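Local coordinates for protein tyrocidine synthase 3 (Brevibacillus parabrevis, PDB 4MRT) that probably carries amino acid and peptide intermediates on a phosphopantetheine arm during tyrocidine assembly, as a peptidyl carrier domain of a peptide synthetase, at residues A[19-22]-A[23-26]; A[34-37]-A[38-41]; A[52-55]-A[56-60]; A[70-73]-A[74-77]. The protein carries 1 engineered substitution. All coordinates share one frame; numbering follows the deposited sequence.

All four contacts are local, and together they sample the small helical fold of the carrier domain. Interaction 1 touches each of the others. Its Trp22 CH2 packs 3.5 Å from Phe37 CB of interaction 2 and 3.5 Å from Pro71 O of interaction 4. Its Arg24 and Ile21 meet Gln53 of interaction 3. Interactions 2 and 4 are joined by a probable hydrogen bond, Phe37 N to Pro71 O at 2.8 Å. Interaction 2 is near the coenzyme A, with the Phe38 side chain about 5 Å from it. Interaction 3 lies across the chain's centre from interaction 2, their centres about 20 Å apart.

Interaction 1 of 4, residues A[19-22]-A[23-26]; sequences AEIW and ERVL
Glu23 N donates to Ala19 O at 2.8 Å, one turn along the alpha-helix 13-26 of the carrier fold. The next three amides repeat this i to i+4 pattern. Arg24 N reaches Glu20 O, Val25 N reaches Ile21 O, and Leu26 N reaches Trp22 O at 2.7 Å. The carbonyls of residues 19-22 are thus each given a backbone donor.

The side chains differ more. Glu20 and Glu23 run side by side, pointing the same way, with their carboxylate planes 77° apart. Glu20 OE1 comes to 2.9 Å from Glu23 OE2. Both are acceptors and no hydrogen bond joins them, so the like charges probably disfavour this closeness. The other oxygen, Glu23 OE1, is satisfied by Ile31 N and more weakly by Gly30 N. That ties the helix to the following loop. The CG of Glu23 is anti to its carbonyl carbon (chi1 -73°), and the extended chain runs past Ala19 O.

On the apolar side, Trp22 stacks edge-to-face with Phe37 and also packs on Ile73 of helix 73-81. Trp22 CB is 4.4 Å from Leu26 CD1. Arg24 folds back at chi3 across Ile21. One face of its guanidinium has Glu20 O 3.9 Å above its centre, and Arg24 NH1 lies 3.2 Å from Ile21 CG1.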
loop_
_atom_site.group_PDB
_atom_site.type_symbol
_atom_site.label_atom_id
_atom_site.label_comp_id
_atom_site.label_asym_id
_atom_site.label_seq_id
_atom_site.Cartn_x
_atom_site.Cartn_y
_atom_site.Cartn_z
ATOM N N ALA A 19 20.926 -4.605 7.391
ATOM C CA ALA A 19 20.341 -5.943 7.334
ATOM C C ALA A 19 19.685 -6.259 8.657
ATOM O O ALA A 19 18.607 -6.844 8.676
ATOM C CB ALA A 19 21.378 -6.994 6.984
ATOM N N GLU A 20 20.313 -5.840 9.759
ATOM C CA GLU A 20 19.787 -6.144 11.094
ATOM C C GLU A 20 18.522 -5.332 11.316
ATOM O O GLU A 20 17.529 -5.821 11.859
ATOM C CB GLU A 20 20.800 -5.854 12.219
ATOM C CG GLU A 20 22.197 -6.496 12.132
ATOM C CD GLU A 20 22.285 -7.850 11.418
ATOM O OE1 GLU A 20 21.423 -8.729 11.655
ATOM O OE2 GLU A 20 23.259 -8.058 10.641
ATOM N N ILE A 21 18.562 -4.083 10.889
ATOM C CA ILE A 21 17.379 -3.244 10.930
ATOM C C ILE A 21 16.215 -3.856 10.113
ATOM O O ILE A 21 15.084 -3.947 10.597
ATOM C CB ILE A 21 17.698 -1.825 10.431
ATOM C CG1 ILE A 21 18.576 -1.109 11.459
ATOM C CG2 ILE A 21 16.413 -1.052 10.195
ATOM C CD1 ILE A 21 19.216 0.182 10.983
ATOM N N TRP A 22 16.504 -4.282 8.894
ATOM C CA TRP A 22 15.479 -4.842 8.007
ATOM C C TRP A 22 14.910 -6.148 8.578
ATOM O O TRP A 22 13.700 -6.383 8.539
ATOM C CB TRP A 22 16.066 -5.141 6.631
ATOM C CG TRP A 22 16.171 -3.986 5.700
ATOM C CD1 TRP A 22 16.376 -2.676 6.017
ATOM C CD2 TRP A 22 16.122 -4.052 4.267
ATOM N NE1 TRP A 22 16.426 -1.917 4.868
ATOM C CE2 TRP A 22 16.273 -2.736 3.782
ATOM C CE3 TRP A 22 15.952 -5.099 3.347
ATOM C CZ2 TRP A 22 16.267 -2.438 2.408
ATOM C CZ3 TRP A 22 15.953 -4.796 1.986
ATOM C CH2 TRP A 22 16.103 -3.485 1.540
ATOM N N GLU A 23 15.797 -6.997 9.092
ATOM C CA GLU A 23 15.412 -8.282 9.690
ATOM C C GLU A 23 14.463 -8.093 10.864
ATOM O O GLU A 23 13.483 -8.811 11.014
ATOM C CB GLU A 23 16.666 -9.059 10.133
ATOM C CG GLU A 23 17.440 -9.621 8.953
ATOM C CD GLU A 23 18.800 -10.193 9.322
ATOM O OE1 GLU A 23 19.467 -10.727 8.411
ATOM O OE2 GLU A 23 19.192 -10.105 10.509
ATOM N N ARG A 24 14.771 -7.109 11.688
ATOM C CA ARG A 24 13.969 -6.778 12.849
ATOM C C ARG A 24 12.615 -6.166 12.459
ATOM O O ARG A 24 11.604 -6.453 13.089
ATOM C CB ARG A 24 14.795 -5.825 13.725
ATOM C CG ARG A 24 14.082 -4.734 14.501
ATOM C CD ARG A 24 15.053 -3.576 14.677
ATOM N NE ARG A 24 16.344 -4.040 15.207
ATOM C CZ ARG A 24 17.522 -3.439 15.016
ATOM N NH1 ARG A 24 17.621 -2.331 14.295
ATOM N NH2 ARG A 24 18.624 -3.954 15.551
ATOM N N VAL A 25 12.612 -5.319 11.426
ATOM C CA VAL A 25 11.383 -4.683 10.937
ATOM C C VAL A 25 10.507 -5.737 10.254
ATOM O O VAL A 25 9.318 -5.824 10.519
ATOM C CB VAL A 25 11.703 -3.460 10.031
ATOM C CG1 VAL A 25 10.467 -2.958 9.277
ATOM C CG2 VAL A 25 12.248 -2.320 10.861
ATOM N N LEU A 26 11.105 -6.577 9.424
ATOM C CA LEU A 26 10.367 -7.547 8.643
ATOM C C LEU A 26 10.111 -8.903 9.319
ATOM O O LEU A 26 9.293 -9.686 8.834
ATOM C CB LEU A 26 11.096 -7.789 7.332
ATOM C CG LEU A 26 11.328 -6.569 6.449
ATOM C CD1 LEU A 26 12.296 -6.894 5.338
ATOM C CD2 LEU A 26 10.006 -6.069 5.902
#

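Interaction 2 of 4, residues A[34-37]-A[38-41]; sequences LDNF and FQIG
The backbone turns back on itself after Asn36, where Asn36 O accepts from Gln39 N at 2.9 Å and, weakly, from Ile40 N at 3.4 Å. The Gln39 donor sits well above the carbonyl plane. Further along, Gly41 has a phi of 114°, where a CB would be pressed against the carbonyl oxygen of Ile40.

Asn36 also uses its side chain. CG is anti to the backbone N (chi1 -177°), which swings OD1 forward onto Phe38 N at 2.7 Å. The donor lies in the carbonyl plane of the amide. This is an Asx turn, and it fixes the direction of the chain at Phe38.

The two phenylalanines form a T-shaped pair. The edge of Phe37 points at a face of Phe38, with centroids 5.1 Å apart and planes at 88°. Phe37 CD2 does the touching: it lies 3.6 Å above the Phe38 plane, toward the rim. Phe37 is buried against helix 44-58 and Leu26.

Ile40 points inward. Its CG1 is 3.5 Å from Phe37 O, and its CD1 touches Asp35 CB at 4.1 Å. Asp35 OD2 itself is held by Gly32 N. A chain of another protein packs on Gln39 and Ile40.

This loop leads toward helix 44-58. Phe38 stacks on Phe68, a residue of the coenzyme A pocket, and its own side chain is about 5 Å from the ligand, consistent with the phosphopantetheine attachment site of a carrier protein.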
loop_
_atom_site.group_PDB
_atom_site.type_symbol
_atom_site.label_atom_id
_atom_site.label_comp_id
_atom_site.label_asym_id
_atom_site.label_seq_id
_atom_site.Cartn_x
_atom_site.Cartn_y
_atom_site.Cartn_z
ATOM N N LEU A 34 21.243 -7.672 -2.015
ATOM C CA LEU A 34 20.562 -7.446 -3.272
ATOM C C LEU A 34 19.062 -7.822 -3.181
ATOM O O LEU A 34 18.376 -7.842 -4.189
ATOM C CB LEU A 34 21.237 -8.274 -4.376
ATOM C CG LEU A 34 22.296 -7.666 -5.299
ATOM C CD1 LEU A 34 23.171 -6.589 -4.664
ATOM C CD2 LEU A 34 23.131 -8.767 -5.902
ATOM N N ASP A 35 18.574 -8.174 -1.992
ATOM C CA ASP A 35 17.179 -8.593 -1.834
ATOM C C ASP A 35 16.310 -7.342 -1.972
ATOM O O ASP A 35 16.571 -6.311 -1.358
ATOM C CB ASP A 35 16.895 -9.223 -0.466
ATOM C CG ASP A 35 17.542 -10.603 -0.277
ATOM O OD1 ASP A 35 18.095 -11.174 -1.234
ATOM O OD2 ASP A 35 17.485 -11.122 0.870
ATOM N N ASN A 36 15.289 -7.431 -2.779
ATOM C CA ASN A 36 14.343 -6.324 -2.888
ATOM C C ASN A 36 13.416 -6.252 -1.670
ATOM O O ASN A 36 12.672 -7.183 -1.408
ATOM C CB ASN A 36 13.531 -6.449 -4.162
ATOM C CG ASN A 36 12.589 -5.279 -4.350
ATOM O OD1 ASN A 36 11.910 -4.882 -3.426
ATOM N ND2 ASN A 36 12.580 -4.705 -5.537
ATOM N N PHE A 37 13.451 -5.134 -0.950
ATOM C CA PHE A 37 12.660 -4.919 0.280
ATOM C C PHE A 37 11.196 -5.322 0.134
ATOM O O PHE A 37 10.626 -5.943 1.032
ATOM C CB PHE A 37 12.750 -3.441 0.711
ATOM C CG PHE A 37 12.092 -3.126 2.029
ATOM C CD1 PHE A 37 12.631 -3.600 3.230
ATOM C CD2 PHE A 37 10.941 -2.335 2.082
ATOM C CE1 PHE A 37 12.040 -3.297 4.444
ATOM C CE2 PHE A 37 10.356 -2.018 3.302
ATOM C CZ PHE A 37 10.895 -2.505 4.479
ATOM N N PHE A 38 10.609 -4.990 -1.017
ATOM C CA PHE A 38 9.198 -5.198 -1.256
ATOM C C PHE A 38 8.859 -6.594 -1.737
ATOM O O PHE A 38 7.687 -6.917 -1.813
ATOM C CB PHE A 38 8.685 -4.122 -2.223
ATOM C CG PHE A 38 8.860 -2.743 -1.663
ATOM C CD1 PHE A 38 8.029 -2.300 -0.664
ATOM C CD2 PHE A 38 9.936 -1.944 -2.051
ATOM C CE1 PHE A 38 8.219 -1.067 -0.087
ATOM C CE2 PHE A 38 10.128 -0.707 -1.489
ATOM C CZ PHE A 38 9.271 -0.264 -0.511
ATOM N N GLN A 39 9.861 -7.410 -2.052
ATOM C CA GLN A 39 9.625 -8.804 -2.449
ATOM C C GLN A 39 9.793 -9.770 -1.268
ATOM O O GLN A 39 9.413 -10.922 -1.359
ATOM C CB GLN A 39 10.576 -9.219 -3.577
ATOM C CG GLN A 39 10.134 -8.764 -4.952
ATOM C CD GLN A 39 11.217 -8.915 -5.999
ATOM O OE1 GLN A 39 12.323 -9.414 -5.730
ATOM N NE2 GLN A 39 10.908 -8.474 -7.210
ATOM N N ILE A 40 10.360 -9.283 -0.176
ATOM C CA ILE A 40 10.650 -10.105 0.990
ATOM C C ILE A 40 9.810 -9.718 2.218
ATOM O O ILE A 40 10.159 -10.057 3.359
ATOM C CB ILE A 40 12.160 -10.079 1.313
ATOM C CG1 ILE A 40 12.608 -8.693 1.707
ATOM C CG2 ILE A 40 12.954 -10.578 0.108
ATOM C CD1 ILE A 40 13.984 -8.664 2.304
ATOM N N GLY A 41 8.683 -9.038 1.976
ATOM C CA GLY A 41 7.723 -8.700 3.051
ATOM C C GLY A 41 7.600 -7.216 3.347
ATOM O O GLY A 41 6.761 -6.790 4.133
#

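Interaction 3 of 4, residues A[52-55]-A[56-60]; sequences AQVH and REYQV
His55 lays one ring face over Gln59 CA, while the ring edge is turned to Val60 O. With CG anti to the backbone N (chi1 -168°), the imidazole leans along the chain that follows it. His55 CD2 is then 3.6 Å from Val60 O. The same oxygen receives a CA-H...O contact from His55 CA at 3.3 Å. A glycine here would remove the ring, and would probably leave a gap beside Gln59 and Val60 O and set the end of the helix freer to move.

Gln53 and Arg56 run side by side, pointing the same way, with amide and guanidinium planes 83° apart. Gln53 CG meets the guanidinium at its edge, 3.8 Å from Arg56 NH2. Arg56 NH1 forms a salt bridge with an acidic side chain of another protein's chain.

Tyr58 is turned edge-on to Val54 O, with Tyr58 CD2 3.7 Å away. Glu57 CG lies over a face of the Tyr58 ring. Val54 CG1 packs loosely against Tyr58 CD2 and Val60 CB. Tyr58 and Val54 both also rest on Val80 of helix 73-81.

Under these side chains, Arg56 N, Glu57 N and Tyr58 N donate to Ala52 O, Gln53 O and Val54 O. Gln59 N is only 2.8 Å from His55 O, but the bond is bent and weak. Gln59 has a positive phi (51°), so the chain leaves helical geometry there. This is a helix C-terminus ended by a residue in the left-handed helical region, here closing helix 44-58 of the carrier fold.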
loop_
_atom_site.group_PDB
_atom_site.type_symbol
_atom_site.label_atom_id
_atom_site.label_comp_id
_atom_site.label_asym_id
_atom_site.label_seq_id
_atom_site.Cartn_x
_atom_site.Cartn_y
_atom_site.Cartn_z
ATOM N N ALA A 52 12.832 5.564 9.921
ATOM C CA ALA A 52 12.988 6.030 11.307
ATOM C C ALA A 52 14.265 5.464 11.989
ATOM O O ALA A 52 14.994 6.192 12.676
ATOM C CB ALA A 52 11.755 5.692 12.124
ATOM N N GLN A 53 14.535 4.182 11.786
ATOM C CA GLN A 53 15.677 3.541 12.438
ATOM C C GLN A 53 17.008 3.913 11.783
ATOM O O GLN A 53 18.045 3.874 12.446
ATOM C CB GLN A 53 15.512 2.025 12.479
ATOM C CG GLN A 53 14.108 1.630 12.869
ATOM C CD GLN A 53 14.005 0.341 13.629
ATOM O OE1 GLN A 53 12.971 0.061 14.235
ATOM N NE2 GLN A 53 15.057 -0.456 13.602
ATOM N N VAL A 54 16.987 4.262 10.496
ATOM C CA VAL A 54 18.192 4.780 9.837
ATOM C C VAL A 54 18.546 6.158 10.401
ATOM O O VAL A 54 19.712 6.455 10.606
ATOM C CB VAL A 54 18.036 4.843 8.302
ATOM C CG1 VAL A 54 19.073 5.765 7.656
ATOM C CG2 VAL A 54 18.129 3.454 7.706
ATOM N N HIS A 55 17.542 6.993 10.659
ATOM C CA HIS A 55 17.793 8.294 11.270
ATOM C C HIS A 55 18.302 8.161 12.700
ATOM O O HIS A 55 19.180 8.902 13.106
ATOM C CB HIS A 55 16.546 9.174 11.271
ATOM C CG HIS A 55 16.829 10.601 11.635
ATOM N ND1 HIS A 55 16.691 11.085 12.917
ATOM C CD2 HIS A 55 17.267 11.641 10.886
ATOM C CE1 HIS A 55 17.015 12.365 12.938
ATOM N NE2 HIS A 55 17.368 12.727 11.718
ATOM N N ARG A 56 17.736 7.227 13.454
ATOM C CA ARG A 56 18.173 6.958 14.821
ATOM C C ARG A 56 19.603 6.408 14.878
ATOM O O ARG A 56 20.365 6.724 15.793
ATOM C CB ARG A 56 17.205 5.983 15.493
ATOM C CG ARG A 56 17.721 5.366 16.787
ATOM C CD ARG A 56 16.626 4.662 17.580
ATOM N NE ARG A 56 15.590 4.094 16.712
ATOM C CZ ARG A 56 14.283 4.363 16.784
ATOM N NH1 ARG A 56 13.793 5.182 17.717
ATOM N NH2 ARG A 56 13.449 3.786 15.922
ATOM N N GLU A 57 19.960 5.583 13.903
ATOM C CA GLU A 57 21.275 4.980 13.866
ATOM C C GLU A 57 22.331 5.937 13.320
ATOM O O GLU A 57 23.396 6.064 13.901
ATOM C CB GLU A 57 21.253 3.694 13.039
ATOM C CG GLU A 57 22.546 2.892 13.087
ATOM C CD GLU A 57 22.888 2.396 14.484
ATOM O OE1 GLU A 57 22.042 1.705 15.095
ATOM O OE2 GLU A 57 24.012 2.683 14.963
ATOM N N TYR A 58 22.037 6.613 12.218
ATOM C CA TYR A 58 23.054 7.349 11.490
ATOM C C TYR A 58 22.801 8.844 11.365
ATOM O O TYR A 58 23.528 9.515 10.651
ATOM C CB TYR A 58 23.175 6.795 10.074
ATOM C CG TYR A 58 23.623 5.365 9.970
ATOM C CD1 TYR A 58 24.976 5.022 10.035
ATOM C CD2 TYR A 58 22.700 4.357 9.764
ATOM C CE1 TYR A 58 25.386 3.697 9.915
ATOM C CE2 TYR A 58 23.094 3.044 9.643
ATOM C CZ TYR A 58 24.432 2.708 9.717
ATOM O OH TYR A 58 24.778 1.377 9.585
ATOM N N GLN A 59 21.776 9.368 12.029
ATOM C CA GLN A 59 21.384 10.783 11.863
ATOM C C GLN A 59 21.209 11.172 10.402
ATOM O O GLN A 59 21.441 12.339 10.042
ATOM C CB GLN A 59 22.399 11.744 12.517
ATOM C CG GLN A 59 23.070 11.236 13.783
ATOM C CD GLN A 59 22.099 10.599 14.753
ATOM O OE1 GLN A 59 20.913 10.941 14.790
ATOM N NE2 GLN A 59 22.596 9.655 15.541
ATOM N N VAL A 60 20.804 10.207 9.570
ATOM C CA VAL A 60 20.599 10.444 8.145
ATOM C C VAL A 60 19.106 10.367 7.812
ATOM O O VAL A 60 18.403 9.437 8.214
ATOM C CB VAL A 60 21.382 9.440 7.266
ATOM C CG1 VAL A 60 21.082 9.663 5.780
ATOM C CG2 VAL A 60 22.877 9.549 7.531
#

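Interaction 4 of 4, residues A[70-73]-A[74-77]; sequences QPTI and KALA
Gln70 and Thr72 both close on Ala75 CB from the chain before it. Gln70 CG is 3.6 Å from Ala75 CB, and Thr72 OG1 is 3.5 Å from it. Thr72 is the N-cap of helix 73-81: its OG1 accepts from Ala75 N at 3.4 Å, a weak but straight capping bond. OG1 lies between the backbone N and carbonyl carbon (chi1 59°), which turns it to the helix start.

Thr72 O takes Leu76 N at 3.0 Å, and Ile73 O takes Ala77 N at 2.7 Å. These two bonds begin the regular helical pattern. Leu76 CD1 reaches back to 3.6 Å from Gln70 O.

Further out, Pro71 is the centre of an inverse gamma turn, in which Thr72 N bonds weakly to Gln70 O. This turn brings the Gln70 chain alongside Ala75. Placing a serine at Gln70 would remove most of that chain, and is likely to leave Ala75 CB without its cover on that side.

Pro71 packs on Asn36 and Phe38 of the loop. Ile73 lies on Ala19, and Ala77 on Glu15 and Leu18, so the start of helix 73-81 seats against helix 13-26.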
loop_
_atom_site.group_PDB
_atom_site.type_symbol
_atom_site.label_atom_id
_atom_site.label_comp_id
_atom_site.label_asym_id
_atom_site.label_seq_id
_atom_site.Cartn_x
_atom_site.Cartn_y
_atom_site.Cartn_z
ATOM N N GLN A 70 15.350 2.355 -5.076
ATOM C CA GLN A 70 16.464 1.424 -5.036
ATOM C C GLN A 70 16.382 0.606 -3.703
ATOM O O GLN A 70 17.131 0.851 -2.772
ATOM C CB GLN A 70 17.783 2.197 -5.184
ATOM C CG GLN A 70 18.071 3.182 -4.065
ATOM C CD GLN A 70 19.097 4.255 -4.425
ATOM O OE1 GLN A 70 19.160 4.717 -5.559
ATOM N NE2 GLN A 70 19.870 4.695 -3.427
ATOM N N PRO A 71 15.435 -0.350 -3.626
ATOM C CA PRO A 71 15.014 -1.060 -2.409
ATOM C C PRO A 71 15.896 -2.248 -2.054
ATOM O O PRO A 71 15.386 -3.368 -1.863
ATOM C CB PRO A 71 13.625 -1.563 -2.774
ATOM C CG PRO A 71 13.753 -1.876 -4.212
ATOM C CD PRO A 71 14.679 -0.830 -4.793
ATOM N N THR A 72 17.201 -2.006 -2.005
ATOM C CA THR A 72 18.186 -3.016 -1.612
ATOM C C THR A 72 19.097 -2.391 -0.572
ATOM O O THR A 72 19.306 -1.164 -0.533
ATOM C CB THR A 72 19.044 -3.538 -2.802
ATOM O OG1 THR A 72 19.741 -2.445 -3.409
ATOM C CG2 THR A 72 18.207 -4.254 -3.860
ATOM N N ILE A 73 19.605 -3.243 0.320
ATOM C CA ILE A 73 20.558 -2.841 1.334
ATOM C C ILE A 73 21.832 -2.229 0.742
ATOM O O ILE A 73 22.370 -1.264 1.284
ATOM C CB ILE A 73 20.918 -4.053 2.238
ATOM C CG1 ILE A 73 19.770 -4.300 3.233
ATOM C CG2 ILE A 73 22.218 -3.788 2.998
ATOM C CD1 ILE A 73 19.760 -5.691 3.829
ATOM N N LYS A 74 22.325 -2.788 -0.347
ATOM C CA LYS A 74 23.537 -2.272 -0.972
ATOM C C LYS A 74 23.341 -0.811 -1.358
ATOM O O LYS A 74 24.138 0.068 -0.957
ATOM C CB LYS A 74 23.894 -3.094 -2.203
ATOM C CG LYS A 74 25.264 -2.757 -2.764
ATOM C CD LYS A 74 25.560 -3.493 -4.048
ATOM C CE LYS A 74 26.852 -2.948 -4.614
ATOM N NZ LYS A 74 27.237 -3.691 -5.819
ATOM N N ALA A 75 22.254 -0.545 -2.093
ATOM C CA ALA A 75 21.954 0.825 -2.505
ATOM C C ALA A 75 21.768 1.730 -1.304
ATOM O O ALA A 75 22.336 2.829 -1.259
ATOM C CB ALA A 75 20.735 0.869 -3.402
ATOM N N LEU A 76 20.991 1.263 -0.324
ATOM C CA LEU A 76 20.704 2.063 0.856
ATOM C C LEU A 76 21.921 2.368 1.704
ATOM O O LEU A 76 22.030 3.461 2.244
ATOM C CB LEU A 76 19.650 1.406 1.737
ATOM C CG LEU A 76 18.372 2.226 1.869
ATOM C CD1 LEU A 76 17.607 2.177 0.553
ATOM C CD2 LEU A 76 17.531 1.702 3.028
ATOM N N ALA A 77 22.773 1.355 1.889
ATOM C CA ALA A 77 24.069 1.519 2.551
ATOM C C ALA A 77 24.886 2.615 1.857
ATOM O O ALA A 77 25.420 3.506 2.522
ATOM C CB ALA A 77 24.841 0.205 2.554
#